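Local coordinates for NADPH-dependent nitro/flavin reductase (Bacillus subtilis, PDB 3N2S), which uses NADPH to reduce flavin mononucleotide, nitroaromatic compounds, quinones and azo dyes, shows NADH oxidase activity, and works as an FMN-containing homodimer, at the interface of chains A and B. Numbering follows the deposited sequence. Chains: chain A/B, NADPH-dependent nitro/flavin reductase.

Contact 1: the interface of chains A and B. Residues chain A 107, 156, 237-238, 241, 247; chain B 104, 108, 247, 249.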
loop_
_atom_site.group_PDB
_atom_site.type_symbol
_atom_site.label_atom_id
_atom_site.label_comp_id
_atom_site.label_asym_id
_atom_site.label_seq_id
_atom_site.Cartn_x
_atom_site.Cartn_y
_atom_site.Cartn_z
ATOM N N PHE A 107 -4.437 11.298 4.771
ATOM C CA PHE A 107 -3.077 10.767 4.914
ATOM C C PHE A 107 -3.114 9.244 4.670
ATOM O O PHE A 107 -2.290 8.706 3.933
ATOM C CB PHE A 107 -2.523 11.114 6.296
ATOM C CG PHE A 107 -1.151 10.560 6.614
ATOM C CD1 PHE A 107 -0.036 10.955 5.880
ATOM C CD2 PHE A 107 -0.958 9.735 7.714
ATOM C CE1 PHE A 107 1.244 10.519 6.231
ATOM C CE2 PHE A 107 0.317 9.286 8.053
ATOM C CZ PHE A 107 1.407 9.669 7.299
ATOM N N LEU A 156 4.656 13.947 0.074
ATOM C CA LEU A 156 5.471 13.263 1.063
ATOM C C LEU A 156 6.169 12.039 0.458
ATOM O O LEU A 156 5.496 11.034 0.198
ATOM C CB LEU A 156 4.606 12.839 2.285
ATOM C CG LEU A 156 5.373 12.298 3.516
ATOM C CD1 LEU A 156 6.132 13.441 4.251
ATOM C CD2 LEU A 156 4.422 11.645 4.500
ATOM N N LEU A 237 9.218 12.264 12.476
ATOM C CA LEU A 237 8.123 12.162 11.505
ATOM C C LEU A 237 6.770 12.578 12.081
ATOM O O LEU A 237 5.920 13.032 11.329
ATOM C CB LEU A 237 8.055 10.773 10.851
ATOM C CG LEU A 237 9.237 10.424 9.906
ATOM C CD1 LEU A 237 9.194 8.968 9.495
ATOM C CD2 LEU A 237 9.209 11.305 8.651
ATOM N N ASN A 238 6.566 12.445 13.404
ATOM C CA ASN A 238 5.323 12.869 14.079
ATOM C C ASN A 238 5.009 14.318 13.708
ATOM O O ASN A 238 3.891 14.619 13.276
ATOM C CB ASN A 238 5.469 12.744 15.614
ATOM C CG ASN A 238 5.603 11.341 16.136
ATOM O OD1 ASN A 238 5.560 10.348 15.394
ATOM N ND2 ASN A 238 5.794 11.231 17.440
ATOM N N VAL A 241 5.693 15.109 9.191
ATOM C CA VAL A 241 4.579 14.874 8.251
ATOM C C VAL A 241 3.555 16.038 8.279
ATOM O O VAL A 241 3.073 16.446 7.232
ATOM C CB VAL A 241 3.932 13.458 8.307
ATOM C CG1 VAL A 241 4.987 12.358 8.210
ATOM C CG2 VAL A 241 3.061 13.273 9.533
ATOM N N ASN A 247 -1.840 14.648 8.038
ATOM C CA ASN A 247 -2.163 14.039 9.337
ATOM C C ASN A 247 -2.296 15.031 10.515
ATOM O O ASN A 247 -1.966 14.706 11.663
ATOM C CB ASN A 247 -1.066 12.999 9.620
ATOM C CG ASN A 247 -1.406 11.974 10.634
ATOM O OD1 ASN A 247 -2.514 11.465 10.675
ATOM N ND2 ASN A 247 -0.412 11.596 11.414
ATOM N N THR B 104 4.150 8.012 14.344
ATOM C CA THR B 104 3.747 8.153 12.943
ATOM C C THR B 104 4.486 7.138 12.062
ATOM O O THR B 104 3.870 6.533 11.184
ATOM C CB THR B 104 3.885 9.607 12.505
ATOM O OG1 THR B 104 2.943 10.355 13.277
ATOM C CG2 THR B 104 3.603 9.819 11.003
HETATM N N MSE B 108 2.802 4.456 9.453
HETATM C CA MSE B 108 3.117 4.423 8.021
HETATM C C MSE B 108 3.582 3.015 7.620
HETATM O O MSE B 108 3.099 2.463 6.630
HETATM C CB MSE B 108 4.203 5.464 7.677
HETATM C CG MSE B 108 3.744 6.908 7.912
HETATM SE SE MSE B 108 5.199 8.175 7.527
HETATM C CE MSE B 108 5.209 8.035 5.667
ATOM N N ASN B 247 -0.781 6.445 15.805
ATOM C CA ASN B 247 -0.727 7.865 15.513
ATOM C C ASN B 247 -1.018 8.781 16.739
ATOM O O ASN B 247 -1.452 9.924 16.566
ATOM C CB ASN B 247 -1.731 8.110 14.371
ATOM C CG ASN B 247 -1.393 9.178 13.405
ATOM O OD1 ASN B 247 -0.244 9.349 12.995
ATOM N ND2 ASN B 247 -2.436 9.818 12.912
ATOM N N ASN B 249 1.364 9.711 18.804
ATOM C CA ASN B 249 2.531 10.582 18.653
ATOM C C ASN B 249 2.994 11.242 19.959
ATOM O O ASN B 249 2.723 12.415 20.208
ATOM C CB ASN B 249 2.300 11.594 17.510
ATOM C CG ASN B 249 1.839 10.949 16.221
ATOM O OD1 ASN B 249 2.378 9.930 15.784
ATOM N ND2 ASN B 249 0.825 11.520 15.585
HETATM O O HOH W 1 2.119 12.754 12.485
#

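Contact 2: the interface of chains A and B. Residues chain A 89-90, 93, 95, 97; chain B 222, 226, 230.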
loop_
_atom_site.group_PDB
_atom_site.type_symbol
_atom_site.label_atom_id
_atom_site.label_comp_id
_atom_site.label_asym_id
_atom_site.label_seq_id
_atom_site.Cartn_x
_atom_site.Cartn_y
_atom_site.Cartn_z
ATOM N N LEU A 89 -5.300 21.747 -8.536
ATOM C CA LEU A 89 -6.496 21.468 -9.340
ATOM C C LEU A 89 -7.607 22.440 -8.866
ATOM O O LEU A 89 -8.229 23.115 -9.686
ATOM C CB LEU A 89 -6.861 19.976 -9.084
ATOM C CG LEU A 89 -8.194 19.382 -9.433
ATOM C CD1 LEU A 89 -8.059 17.890 -9.486
ATOM C CD2 LEU A 89 -9.245 19.700 -8.372
ATOM N N ALA A 90 -7.786 22.557 -7.542
ATOM C CA ALA A 90 -8.793 23.418 -6.923
ATOM C C ALA A 90 -8.473 24.904 -7.130
ATOM O O ALA A 90 -9.389 25.677 -7.438
ATOM C CB ALA A 90 -8.926 23.096 -5.449
ATOM N N LYS A 93 -9.675 26.390 -10.292
ATOM C CA LYS A 93 -11.114 26.646 -10.252
ATOM C C LYS A 93 -11.464 27.742 -9.242
ATOM O O LYS A 93 -12.634 27.943 -8.919
ATOM C CB LYS A 93 -11.883 25.332 -9.970
ATOM C CG LYS A 93 -11.582 24.179 -10.939
ATOM C CD LYS A 93 -12.147 24.401 -12.345
ATOM C CE LYS A 93 -11.681 23.361 -13.335
ATOM N NZ LYS A 93 -10.277 23.592 -13.776
ATOM N N GLU A 95 -10.651 27.821 -6.059
ATOM C CA GLU A 95 -10.862 27.274 -4.714
ATOM C C GLU A 95 -9.520 27.052 -3.995
ATOM O O GLU A 95 -8.509 26.815 -4.649
ATOM C CB GLU A 95 -11.659 25.970 -4.785
ATOM C CG GLU A 95 -13.028 26.083 -4.139
ATOM C CD GLU A 95 -14.185 26.053 -5.114
ATOM O OE1 GLU A 95 -14.648 24.939 -5.448
ATOM O OE2 GLU A 95 -14.636 27.139 -5.541
ATOM N N ILE A 97 -8.494 24.775 -0.991
ATOM C CA ILE A 97 -8.910 23.592 -0.217
ATOM C C ILE A 97 -7.878 22.883 0.693
ATOM O O ILE A 97 -8.196 21.796 1.189
ATOM C CB ILE A 97 -9.556 22.549 -1.186
ATOM C CG1 ILE A 97 -8.471 21.876 -2.088
ATOM C CG2 ILE A 97 -10.727 23.148 -2.007
ATOM C CD1 ILE A 97 -8.756 20.454 -2.512
ATOM N N SER B 222 -11.720 17.173 -12.308
ATOM C CA SER B 222 -11.619 18.337 -11.406
ATOM C C SER B 222 -12.918 18.547 -10.625
ATOM O O SER B 222 -12.861 18.841 -9.431
ATOM C CB SER B 222 -11.334 19.615 -12.195
ATOM O OG SER B 222 -10.062 19.597 -12.817
ATOM N N LEU B 226 -13.197 18.007 -6.648
ATOM C CA LEU B 226 -13.697 19.123 -5.847
ATOM C C LEU B 226 -14.901 18.719 -5.000
ATOM O O LEU B 226 -14.919 19.013 -3.807
ATOM C CB LEU B 226 -13.988 20.391 -6.672
ATOM C CG LEU B 226 -12.919 21.501 -6.594
ATOM C CD1 LEU B 226 -13.225 22.626 -7.580
ATOM C CD2 LEU B 226 -12.814 22.105 -5.176
ATOM N N LYS B 230 -15.134 18.345 -0.722
ATOM C CA LYS B 230 -16.148 19.088 0.023
ATOM C C LYS B 230 -17.177 18.198 0.734
ATOM O O LYS B 230 -18.015 18.724 1.471
ATOM C CB LYS B 230 -16.820 20.138 -0.880
ATOM C CG LYS B 230 -15.873 21.235 -1.347
ATOM C CD LYS B 230 -16.610 22.332 -2.092
ATOM C CE LYS B 230 -15.675 23.416 -2.565
ATOM N NZ LYS B 230 -16.420 24.585 -3.098
#

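Contact 1: the interface of chains A and B
A:Asn247 and B:Asn247 meet across the dimer interface with left-handed backbones, phi being 56° in chain A and similar in chain B. The two carboxamides face each other tip to tip, nearly coplanar. ND2 of A:Asn247 donates to the carbonyl oxygen OD1 of B:Asn247, and ND2 of B:Asn247 to OD1 of A:Asn247, each at 2.8 Å and in the carbonyl plane on a lone pair, so the pair of bonds closes a reciprocal amide dimer and limits the turning of both groups. Beside it, the backbone N of B:Thr104, at the start of helix 104-127, gives an almost straight bond (172° at H) to OD1 of A:Asn238, 2.9 Å away and tilted from the carbonyl plane. The side chain thus caps the helix end from the partner subunit. A water lies 2.7 Å from OG1 of B:Thr104 and also meets the backbone O of A:Asn238 and ND2 of A:Asn247, tying the asparagine pair to the capped turn. CB of B:Asn249, a poorly ordered residue, packs against the carboxamide of A:Asn238. On its methyl side B:Thr104 points CG2 at CG2 of A:Val241, tip to tip at 3.8 Å. Further along helix 104-127 of chain B, the side chain of B:Met108, present as selenomethionine, crosses A:Phe107 at about a right angle, with CG 3.7 Å from the ring atom CZ. CB of A:Asn247 rests over one face of that ring, toward the rim, while A:Leu156 meets its edge. A bend at the last torsion of B:Met108 (chi3 72°) turns methyl CE to within 3.9 Å of CD2 of A:Leu156.

Contact 2: the interface of chains A and B
B:Leu226 sets its two methyls among A:Ala90, A:Lys93, A:Glu95 and A:Ile97, and more of its own surface is buried by the partner than that of any other residue of this patch. Its CD1 touches CB of A:Lys93 at 3.9 Å, whereas CD2 packs against CG2 of A:Ile97, also at 3.9 Å. CB of A:Ala90 adds a further contact to CD2. The carboxylate of A:Glu95 comes over the same leucine, OE1 lying 3.4 Å from CD2, and then crosses the end of B:Lys230 at about a right angle. There OE1 and the ammonium NZ form a salt bridge of 3.0 Å, although as a hydrogen bond it is weak. The lysine chain, extended beyond CG, carries NZ out to the acid. An alanine in place of A:Glu95 would probably leave the B:Lys230 ammonium without its mate and strip cover from the B:Leu226 methyls. One helical turn before the leucine, B:Ser222 sits against CG and both methyls of A:Leu89, with CD2 3.9 Å from the serine backbone O. The A:Lys93 chain, bent at chi2 (-71°) and again at its end, brings CE to 3.9 Å from CB of B:Ser222. The site joins one face of helix 221-229 of chain B, with B:Lys230 just beyond its end, to helix 84-92 of chain A and the loop leading to the 3-10 helix 98-101.

Contact 1 and contact 2 lie about 24 Å apart, measured between the centres of their C-alpha atoms, and share no residue. Their elements are nonetheless neighbours in sequence: the chain A loop of contact 2 soon runs into helix 104-127, which both chains bring to contact 1, and helix 221-229 of contact 2 precedes helix 237-243 of contact 1. The Asn247 pair puts contact 1 at the two-fold axis, whereas contact 2 lies away from it and recurs with the chains exchanged, so the homodimer is held at its centre and at two flanks.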